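Local coordinates for DNA/pantothenate metabolism flavoprotein (Streptomyces sparsogenes DSM 40356, PDB 7CFU) that binds flavin mononucleotide between its subunits and, as a cysteine decarboxylase of the flavoprotein family, probably carries out the oxidative decarboxylation of a peptide's C-terminal cysteine, at residues 89-94 / 121-126; 55-60 / 68-73. All blocks are in the same frame, centred on the assembly; numbering follows the deposited sequence.

Contact 1. Residues 89-94 / 121-126. With FMN (flavin mononucleotide), chain B.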
ATOM      1  N   GLY A  89      14.763  27.541   4.822  1.00 48.72           N
ATOM      2  CA  GLY A  89      13.579  28.143   5.407  1.00 56.07           C
ATOM      3  C   GLY A  89      12.395  27.195   5.440  1.00 52.02           C
ATOM      4  O   GLY A  89      12.514  26.056   5.904  1.00 49.99           O
ATOM      5  N   ALA A  90      11.278  27.611   4.844  1.00 49.07           N
ATOM      6  CA  ALA A  90       9.985  26.986   5.099  1.00 42.31           C
ATOM      7  C   ALA A  90       8.910  27.707   4.304  1.00 36.54           C
ATOM      8  O   ALA A  90       9.037  28.903   4.025  1.00 37.73           O
ATOM      9  CB  ALA A  90       9.657  27.012   6.590  1.00 30.68           C
ATOM     10  N   ALA A  91       7.854  26.981   3.932  1.00 32.75           N
ATOM     11  CA  ALA A  91       6.894  27.503   2.963  1.00 37.10           C
ATOM     12  C   ALA A  91       6.278  28.817   3.428  1.00 31.99           C
ATOM     13  O   ALA A  91       6.179  29.772   2.651  1.00 32.70           O
ATOM     14  CB  ALA A  91       5.804  26.465   2.687  1.00 34.13           C
ATOM     15  N   HIS A  92       5.894  28.903   4.700  1.00 27.69           N
ATOM     16  CA  HIS A  92       5.168  30.087   5.145  1.00 35.80           C
ATOM     17  C   HIS A  92       6.070  31.320   5.172  1.00 35.07           C
ATOM     18  O   HIS A  92       5.620  32.427   4.851  1.00 34.45           O
ATOM     19  CB  HIS A  92       4.540  29.825   6.513  1.00 30.45           C
ATOM     20  CG  HIS A  92       5.543  29.566   7.596  1.00 30.69           C
ATOM     21  ND1 HIS A  92       6.520  28.600   7.489  1.00 32.87           N
ATOM     22  CD2 HIS A  92       5.722  30.154   8.800  1.00 29.28           C
ATOM     23  CE1 HIS A  92       7.252  28.597   8.589  1.00 32.90           C
ATOM     24  NE2 HIS A  92       6.790  29.532   9.401  1.00 28.30           N
ATOM     25  N   VAL A  93       7.342  31.152   5.539  1.00 36.18           N
ATOM     26  CA  VAL A  93       8.274  32.281   5.546  1.00 31.94           C
ATOM     27  C   VAL A  93       8.569  32.745   4.123  1.00 39.74           C
ATOM     28  O   VAL A  93       8.531  33.945   3.820  1.00 39.86           O
ATOM     29  CB  VAL A  93       9.568  31.907   6.292  1.00 39.36           C
ATOM     30  CG1 VAL A  93      10.597  33.022   6.177  1.00 31.92           C
ATOM     31  CG2 VAL A  93       9.273  31.575   7.760  1.00 38.15           C
ATOM     32  N   ALA A  94       8.857  31.801   3.221  1.00 33.97           N
ATOM     33  CA  ALA A  94       9.187  32.177   1.850  1.00 34.43           C
ATOM     34  C   ALA A  94       7.999  32.839   1.166  1.00 38.37           C
ATOM     35  O   ALA A  94       8.144  33.882   0.519  1.00 38.94           O
ATOM     36  CB  ALA A  94       9.675  30.958   1.059  1.00 34.29           C
ATOM     37  N   ASP A 121      -2.247  26.030  11.520  1.00 28.07           N
ATOM     38  CA  ASP A 121      -2.095  24.577  11.489  1.00 29.15           C
ATOM     39  C   ASP A 121      -2.056  24.005  10.077  1.00 28.69           C
ATOM     40  O   ASP A 121      -2.237  22.794   9.907  1.00 29.59           O
ATOM     41  CB  ASP A 121      -3.191  23.896  12.321  1.00 29.43           C
ATOM     42  CG  ASP A 121      -4.592  24.114  11.770  1.00 29.43           C
ATOM     43  OD1 ASP A 121      -4.759  24.810  10.744  1.00 31.08           O
ATOM     44  OD2 ASP A 121      -5.540  23.570  12.381  1.00 33.41           O
ATOM     45  N   ASP A 122      -1.862  24.848   9.063  1.00 24.40           N
ATOM     46  CA  ASP A 122      -1.522  24.408   7.716  1.00 27.98           C
ATOM     47  C   ASP A 122      -0.713  25.523   7.066  1.00 29.83           C
ATOM     48  O   ASP A 122      -0.506  26.584   7.662  1.00 32.63           O
ATOM     49  CB  ASP A 122      -2.766  24.040   6.891  1.00 29.21           C
ATOM     50  CG  ASP A 122      -3.695  25.235   6.618  1.00 31.38           C
ATOM     51  OD1 ASP A 122      -3.421  26.366   7.080  1.00 33.66           O
ATOM     52  OD2 ASP A 122      -4.712  25.033   5.918  1.00 33.65           O
ATOM     53  N   VAL A 123      -0.270  25.289   5.827  1.00 28.58           N
ATOM     54  CA  VAL A 123       0.598  26.265   5.168  1.00 32.44           C
ATOM     55  C   VAL A 123      -0.111  27.608   5.027  1.00 32.16           C
ATOM     56  O   VAL A 123       0.474  28.663   5.318  1.00 28.10           O
ATOM     57  CB  VAL A 123       1.097  25.740   3.807  1.00 25.59           C
ATOM     58  CG1 VAL A 123       1.817  26.849   3.059  1.00 27.13           C
ATOM     59  CG2 VAL A 123       2.047  24.570   4.010  1.00 28.94           C
ATOM     60  N   LEU A 124      -1.383  27.597   4.613  1.00 29.23           N
ATOM     61  CA  LEU A 124      -2.084  28.855   4.359  1.00 28.29           C
ATOM     62  C   LEU A 124      -2.147  29.718   5.610  1.00 30.01           C
ATOM     63  O   LEU A 124      -1.742  30.884   5.590  1.00 30.57           O
ATOM     64  CB  LEU A 124      -3.495  28.595   3.844  1.00 31.45           C
ATOM     65  CG  LEU A 124      -4.289  29.882   3.557  1.00 33.39           C
ATOM     66  CD1 LEU A 124      -3.570  30.735   2.508  1.00 26.89           C
ATOM     67  CD2 LEU A 124      -5.726  29.600   3.143  1.00 31.74           C
ATOM     68  N   THR A 125      -2.633  29.156   6.720  1.00 27.73           N
ATOM     69  CA  THR A 125      -2.842  29.982   7.903  1.00 28.42           C
ATOM     70  C   THR A 125      -1.521  30.360   8.555  1.00 27.98           C
ATOM     71  O   THR A 125      -1.430  31.407   9.202  1.00 26.32           O
ATOM     72  CB  THR A 125      -3.752  29.273   8.907  1.00 30.91           C
ATOM     73  OG1 THR A 125      -3.203  27.995   9.244  1.00 26.07           O
ATOM     74  CG2 THR A 125      -5.163  29.094   8.309  1.00 22.22           C
ATOM     75  N   ALA A 126      -0.485  29.538   8.367  1.00 30.31           N
ATOM     76  CA  ALA A 126       0.852  29.918   8.806  1.00 33.71           C
ATOM     77  C   ALA A 126       1.394  31.058   7.961  1.00 30.66           C
ATOM     78  O   ALA A 126       2.075  31.953   8.474  1.00 31.62           O
ATOM     79  CB  ALA A 126       1.801  28.716   8.733  1.00 26.61           C
TER
HETATM   80  N1  FMN B 301       6.002  27.964  13.049  1.00 31.15           N
HETATM   81  C2  FMN B 301       6.267  28.735  14.158  1.00 28.86           C
HETATM   82  O2  FMN B 301       5.339  29.303  14.735  1.00 32.96           O
HETATM   83  N3  FMN B 301       7.572  28.865  14.615  1.00 30.58           N
HETATM   84  C4  FMN B 301       8.620  28.232  13.961  1.00 35.00           C
HETATM   85  O4  FMN B 301       9.785  28.358  14.364  1.00 31.72           O
HETATM   86  C4A FMN B 301       8.351  27.450  12.843  1.00 31.66           C
HETATM   87  N5  FMN B 301       9.379  26.802  12.180  1.00 32.53           N
HETATM   88  C5A FMN B 301       9.105  26.022  11.079  1.00 29.87           C
HETATM   89  C6  FMN B 301      10.142  25.371  10.423  1.00 32.69           C
HETATM   90  C7  FMN B 301       9.872  24.585   9.307  1.00 34.39           C
HETATM   91  C7M FMN B 301      10.995  23.881   8.590  1.00 33.39           C
HETATM   92  C8  FMN B 301       8.565  24.444   8.851  1.00 35.72           C
HETATM   93  C8M FMN B 301       8.303  23.591   7.641  1.00 25.94           C
HETATM   94  C9  FMN B 301       7.517  25.103   9.507  1.00 26.86           C
HETATM   95  C9A FMN B 301       7.790  25.890  10.628  1.00 30.97           C
HETATM   96  N10 FMN B 301       6.767  26.553  11.296  1.00 33.77           N
HETATM   97  C10 FMN B 301       7.038  27.322  12.395  1.00 25.60           C
HETATM   98  C1' FMN B 301       5.342  26.425  10.847  1.00 28.96           C
HETATM   99  C2' FMN B 301       4.701  25.344  11.706  1.00 32.23           C
HETATM  100  O2' FMN B 301       5.390  24.116  11.501  1.00 29.31           O
HETATM  101  C3' FMN B 301       3.217  25.237  11.349  1.00 36.63           C
HETATM  102  O3' FMN B 301       2.525  26.381  11.802  1.00 27.87           O
HETATM  103  C4' FMN B 301       2.590  23.974  11.929  1.00 35.13           C
HETATM  104  O4' FMN B 301       1.233  23.889  11.535  1.00 34.23           O
HETATM  105  C5' FMN B 301       2.663  23.961  13.445  1.00 31.69           C
HETATM  106  O5' FMN B 301       2.287  22.658  13.833  1.00 28.95           O
HETATM  107  P   FMN B 301       2.234  22.230  15.377  1.00 31.38           P
HETATM  108  O1P FMN B 301       1.118  21.217  15.583  1.00 29.73           O
HETATM  109  O2P FMN B 301       3.577  21.630  15.734  1.00 31.28           O
HETATM  110  O3P FMN B 301       2.000  23.461  16.227  1.00 28.02           O
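His92 meets Ala126 where the first turns of two helices approach: the methylene CB of His92 lies 3.7 Å from the methyl CB of Ala126, the tight end of this buried contact. With chi1 at 63°, His92 CG lies between its backbone N and carbonyl carbon, and the imidazole swings to the flavin mononucleotide (FMN). There His92 CE1 comes within 3.4 Å of FMN N10. Ribityl C1' lies over one ring face, toward the rim, and Val93 CG2 over the opposite face; the ring of Trp82 meets the imidazole almost at right angles. Ala90 adds its methyl, with CB 3.6 Å from FMN C8. Packing is slacker at Ala91, whose CB touches Val123 CG1 at 4.0 Å, and no hydrogen bond joins the segments. On the partly exposed side, Asp122 caps its own helix: its OD1 accepts from Thr125 N at 2.9 Å and from Thr125 OG1 at 2.7 Å, the two donors arriving from opposite faces of the carboxylate. Phe32 and Met145 of a second subunit close over Ala90 and His92, placing this flavin site at a subunit interface. Behind it, helix 123-130 lies against Val56 of strand 52-57 and Phe111 and Lys114 of helix 109-117.

Contact 2. Residues 55-60 / 68-73. With FMN (flavin mononucleotide), chain Y.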
ATOM      1  N   THR A  55      -0.248  30.613  -5.791  1.00 39.26           N
ATOM      2  CA  THR A  55      -1.416  30.145  -5.055  1.00 36.31           C
ATOM      3  C   THR A  55      -1.048  29.160  -3.948  1.00 37.41           C
ATOM      4  O   THR A  55      -0.077  28.404  -4.051  1.00 34.61           O
ATOM      5  CB  THR A  55      -2.430  29.481  -5.984  1.00 39.23           C
ATOM      6  OG1 THR A  55      -1.797  28.407  -6.687  1.00 45.80           O
ATOM      7  CG2 THR A  55      -2.997  30.489  -6.977  1.00 39.59           C
ATOM      8  N   VAL A  56      -1.830  29.212  -2.871  1.00 34.08           N
ATOM      9  CA  VAL A  56      -1.788  28.260  -1.767  1.00 32.61           C
ATOM     10  C   VAL A  56      -3.198  27.717  -1.578  1.00 39.42           C
ATOM     11  O   VAL A  56      -4.151  28.496  -1.463  1.00 35.83           O
ATOM     12  CB  VAL A  56      -1.280  28.907  -0.460  1.00 31.09           C
ATOM     13  CG1 VAL A  56      -1.218  27.884   0.671  1.00 32.12           C
ATOM     14  CG2 VAL A  56       0.067  29.539  -0.664  1.00 31.04           C
ATOM     15  N   MET A  57      -3.338  26.391  -1.584  1.00 34.56           N
ATOM     16  CA  MET A  57      -4.621  25.734  -1.372  1.00 30.85           C
ATOM     17  C   MET A  57      -4.635  25.025  -0.023  1.00 38.67           C
ATOM     18  O   MET A  57      -3.640  24.411   0.376  1.00 38.05           O
ATOM     19  CB  MET A  57      -4.924  24.712  -2.469  1.00 26.62           C
ATOM     20  CG  MET A  57      -4.936  25.283  -3.880  1.00 35.93           C
ATOM     21  SD  MET A  57      -5.438  24.020  -5.050  1.00 46.55           S
ATOM     22  CE  MET A  57      -7.214  24.048  -4.859  1.00 41.01           C
ATOM     23  N   THR A  58      -5.751  25.135   0.690  1.00 29.49           N
ATOM     24  CA  THR A  58      -5.952  24.267   1.832  1.00 29.59           C
ATOM     25  C   THR A  58      -6.109  22.826   1.351  1.00 28.39           C
ATOM     26  O   THR A  58      -6.370  22.566   0.171  1.00 27.13           O
ATOM     27  CB  THR A  58      -7.188  24.697   2.633  1.00 26.18           C
ATOM     28  OG1 THR A  58      -8.385  24.420   1.883  1.00 24.65           O
ATOM     29  CG2 THR A  58      -7.115  26.168   2.915  1.00 27.69           C
ATOM     30  N   ALA A  59      -5.932  21.880   2.280  1.00 27.22           N
ATOM     31  CA  ALA A  59      -6.131  20.475   1.932  1.00 25.12           C
ATOM     32  C   ALA A  59      -7.542  20.244   1.414  1.00 32.38           C
ATOM     33  O   ALA A  59      -7.757  19.422   0.516  1.00 31.52           O
ATOM     34  CB  ALA A  59      -5.843  19.575   3.137  1.00 24.60           C
ATOM     35  N   GLN A  60      -8.527  20.952   1.986  1.00 27.11           N
ATOM     36  CA  GLN A  60      -9.905  20.785   1.539  1.00 28.46           C
ATOM     37  C   GLN A  60     -10.117  21.357   0.141  1.00 24.42           C
ATOM     38  O   GLN A  60     -10.785  20.734  -0.694  1.00 25.62           O
ATOM     39  CB  GLN A  60     -10.867  21.439   2.546  1.00 24.30           C
ATOM     40  CG  GLN A  60     -12.316  21.416   2.112  1.00 28.47           C
ATOM     41  CD  GLN A  60     -12.987  20.071   2.352  1.00 33.85           C
ATOM     42  OE1 GLN A  60     -12.335  19.024   2.328  1.00 33.28           O
ATOM     43  NE2 GLN A  60     -14.295  20.097   2.606  1.00 32.71           N
ATOM     44  N   ARG A  68      -3.995  20.196  -9.982  1.00 56.58           N
ATOM     45  CA  ARG A  68      -3.211  20.216 -11.212  1.00 62.83           C
ATOM     46  C   ARG A  68      -3.756  21.200 -12.236  1.00 63.17           C
ATOM     47  O   ARG A  68      -2.977  21.805 -12.977  1.00 64.88           O
ATOM     48  CB  ARG A  68      -3.052  18.798 -11.758  1.00 64.92           C
ATOM     49  CG  ARG A  68      -2.061  18.080 -10.850  1.00 75.78           C
ATOM     50  CD  ARG A  68      -0.705  18.723 -11.053  1.00 80.06           C
ATOM     51  NE  ARG A  68      -0.211  18.420 -12.382  1.00 84.78           N
ATOM     52  CZ  ARG A  68       0.470  17.319 -12.649  1.00 82.00           C
ATOM     53  NH1 ARG A  68       0.755  16.474 -11.666  1.00 90.48           N
ATOM     54  NH2 ARG A  68       0.874  17.067 -13.882  1.00 69.12           N
ATOM     55  N   MET A  69      -5.066  21.394 -12.290  1.00 55.88           N
ATOM     56  CA  MET A  69      -5.603  22.341 -13.257  1.00 68.58           C
ATOM     57  C   MET A  69      -5.352  23.785 -12.825  1.00 69.68           C
ATOM     58  O   MET A  69      -5.080  24.650 -13.674  1.00 67.89           O
ATOM     59  CB  MET A  69      -7.073  22.056 -13.510  1.00 76.67           C
ATOM     60  CG  MET A  69      -7.607  22.886 -14.622  1.00 77.28           C
ATOM     61  SD  MET A  69      -6.666  22.603 -16.118  1.00102.48           S
ATOM     62  CE  MET A  69      -7.672  21.347 -16.883  1.00 65.35           C
ATOM     63  N   ILE A  70      -5.447  24.074 -11.520  1.00 60.18           N
ATOM     64  CA  ILE A  70      -5.013  25.386 -11.048  1.00 58.68           C
ATOM     65  C   ILE A  70      -3.594  25.653 -11.520  1.00 47.92           C
ATOM     66  O   ILE A  70      -3.277  26.749 -11.995  1.00 50.33           O
ATOM     67  CB  ILE A  70      -5.121  25.492  -9.513  1.00 49.02           C
ATOM     68  CG1 ILE A  70      -6.579  25.618  -9.075  1.00 57.09           C
ATOM     69  CG2 ILE A  70      -4.286  26.666  -8.997  1.00 34.96           C
ATOM     70  CD1 ILE A  70      -6.731  26.201  -7.683  1.00 49.67           C
ATOM     71  N   GLU A  71      -2.725  24.640 -11.428  1.00 54.19           N
ATOM     72  CA  GLU A  71      -1.344  24.791 -11.877  1.00 61.44           C
ATOM     73  C   GLU A  71      -1.265  25.136 -13.355  1.00 64.66           C
ATOM     74  O   GLU A  71      -0.511  26.034 -13.751  1.00 65.58           O
ATOM     75  CB  GLU A  71      -0.556  23.509 -11.616  1.00 57.97           C
ATOM     76  CG  GLU A  71       0.794  23.487 -12.332  1.00 62.08           C
ATOM     77  CD  GLU A  71       1.670  22.322 -11.913  1.00 72.41           C
ATOM     78  OE1 GLU A  71       1.135  21.358 -11.329  1.00 77.69           O
ATOM     79  OE2 GLU A  71       2.893  22.365 -12.178  1.00 80.31           O
ATOM     80  N   ALA A  72      -2.044  24.439 -14.183  1.00 55.10           N
ATOM     81  CA  ALA A  72      -1.941  24.626 -15.624  1.00 64.62           C
ATOM     82  C   ALA A  72      -2.428  26.001 -16.049  1.00 66.60           C
ATOM     83  O   ALA A  72      -1.922  26.560 -17.028  1.00 72.82           O
ATOM     84  CB  ALA A  72      -2.721  23.533 -16.353  1.00 64.18           C
ATOM     85  N   VAL A  73      -3.393  26.568 -15.323  1.00 69.87           N
ATOM     86  CA  VAL A  73      -3.996  27.827 -15.740  1.00 66.93           C
ATOM     87  C   VAL A  73      -3.350  29.040 -15.085  1.00 66.37           C
ATOM     88  O   VAL A  73      -3.472  30.154 -15.613  1.00 73.30           O
ATOM     89  CB  VAL A  73      -5.508  27.810 -15.447  1.00 63.13           C
ATOM     90  CG1 VAL A  73      -6.132  26.535 -15.993  1.00 64.00           C
ATOM     91  CG2 VAL A  73      -5.772  27.923 -13.957  1.00 66.52           C
TER
HETATM   92  N1  FMN Y 301     -17.538  26.100   4.024  1.00 30.00           N
HETATM   93  C2  FMN Y 301     -17.709  27.462   3.986  1.00 31.37           C
HETATM   94  O2  FMN Y 301     -17.460  28.118   4.987  1.00 34.66           O
HETATM   95  N3  FMN Y 301     -18.136  28.086   2.833  1.00 33.30           N
HETATM   96  C4  FMN Y 301     -18.415  27.335   1.710  1.00 33.06           C
HETATM   97  O4  FMN Y 301     -18.807  27.892   0.685  1.00 33.04           O
HETATM   98  C4A FMN Y 301     -18.257  25.955   1.749  1.00 26.83           C
HETATM   99  N5  FMN Y 301     -18.522  25.190   0.635  1.00 31.54           N
HETATM  100  C5A FMN Y 301     -18.339  23.823   0.674  1.00 29.98           C
HETATM  101  C6  FMN Y 301     -18.613  23.070  -0.456  1.00 25.97           C
HETATM  102  C7  FMN Y 301     -18.434  21.695  -0.425  1.00 29.17           C
HETATM  103  C7M FMN Y 301     -18.727  20.876  -1.657  1.00 27.47           C
HETATM  104  C8  FMN Y 301     -17.996  21.072   0.738  1.00 28.45           C
HETATM  105  C8M FMN Y 301     -17.819  19.572   0.751  1.00 26.27           C
HETATM  106  C9  FMN Y 301     -17.726  21.827   1.878  1.00 26.09           C
HETATM  107  C9A FMN Y 301     -17.900  23.206   1.843  1.00 30.81           C
HETATM  108  N10 FMN Y 301     -17.648  23.981   2.965  1.00 32.67           N
HETATM  109  C10 FMN Y 301     -17.811  25.345   2.911  1.00 27.14           C
HETATM  110  C1' FMN Y 301     -17.164  23.356   4.231  1.00 29.26           C
HETATM  111  C2' FMN Y 301     -15.651  23.490   4.279  1.00 28.75           C
HETATM  112  O2' FMN Y 301     -15.073  22.884   3.131  1.00 31.42           O
HETATM  113  C3' FMN Y 301     -15.134  22.897   5.589  1.00 32.78           C
HETATM  114  O3' FMN Y 301     -15.518  23.732   6.662  1.00 30.70           O
HETATM  115  C4' FMN Y 301     -13.615  22.665   5.584  1.00 30.90           C
HETATM  116  O4' FMN Y 301     -13.222  22.079   6.812  1.00 32.92           O
HETATM  117  C5' FMN Y 301     -12.857  23.964   5.381  1.00 31.85           C
HETATM  118  O5' FMN Y 301     -11.490  23.673   5.157  1.00 30.18           O
HETATM  119  P   FMN Y 301     -10.436  24.846   4.868  1.00 28.94           P
HETATM  120  O1P FMN Y 301      -9.107  24.465   5.477  1.00 28.58           O
HETATM  121  O2P FMN Y 301     -10.392  25.049   3.392  1.00 27.65           O
HETATM  122  O3P FMN Y 301     -10.857  26.154   5.511  1.00 30.84           O
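Thr58 OG1 is gripped twice: it donates to phosphate oxygen O2P of flavin mononucleotide (FMN) at 2.6 Å and accepts from Ala61 N, capping helix 59-65. Its chi1 of 70° tucks OG1 between the backbone N and carbonyl carbon, where it serves both. Two residues on, Gln60 bends at chi2 (79°) and sends NE2 to the ribityl hydroxyl O2' of FMN, 2.9 Å away with an N-H...O angle of 155°. An alanine here has no amide to offer O2', and would probably leave the ribityl chain less firmly held and without the side-chain wall beside it. The phosphate thus sits where a strand of the parallel sheet runs into a helix N-terminus, as is common in Rossmann-like nucleotide-binding folds. The strand itself, 52-57, is outermost in the chain's sheet, and helix 67-74 packs on the face bearing Thr55 and Met57. Ile70 makes that join with both branches: CD1 meets Met57 CE tip to tip at 3.6 Å, while CG2 comes 3.8 Å from Thr55 OG1. Along the flank of this helix Glu71 OE1 lies 3.4 Å from Arg68 NE, well out of the guanidinium plane, so the pairing is of charges only, and Glu71 OE2 accepts from Gly87 N of a neighbouring subunit.

Both contacts are buried, and they share strand 52-57 as a wall: contact 2 packs helix 67-74 on the face of Thr55 and Met57, whereas helix 123-130 of contact 1 lies on Val56, with Leu124 CD2 3.7 Å from Thr58 CG2. Contact 1 is helix against helix, and contact 2 sheet against helix; neither has a hydrogen bond between its segments, and both close by van der Waals packing. Their flavin chemistry differs. Residues 89-94 and 121-126 press mainly carbon and imidazole against the isoalloxazine and ribityl chain, while Thr58 and Gln60 hydrogen-bond phosphate and ribityl. Thr58 of a second subunit binds the flavin of contact 1, so each complete site combines both kinds of contact from different subunits.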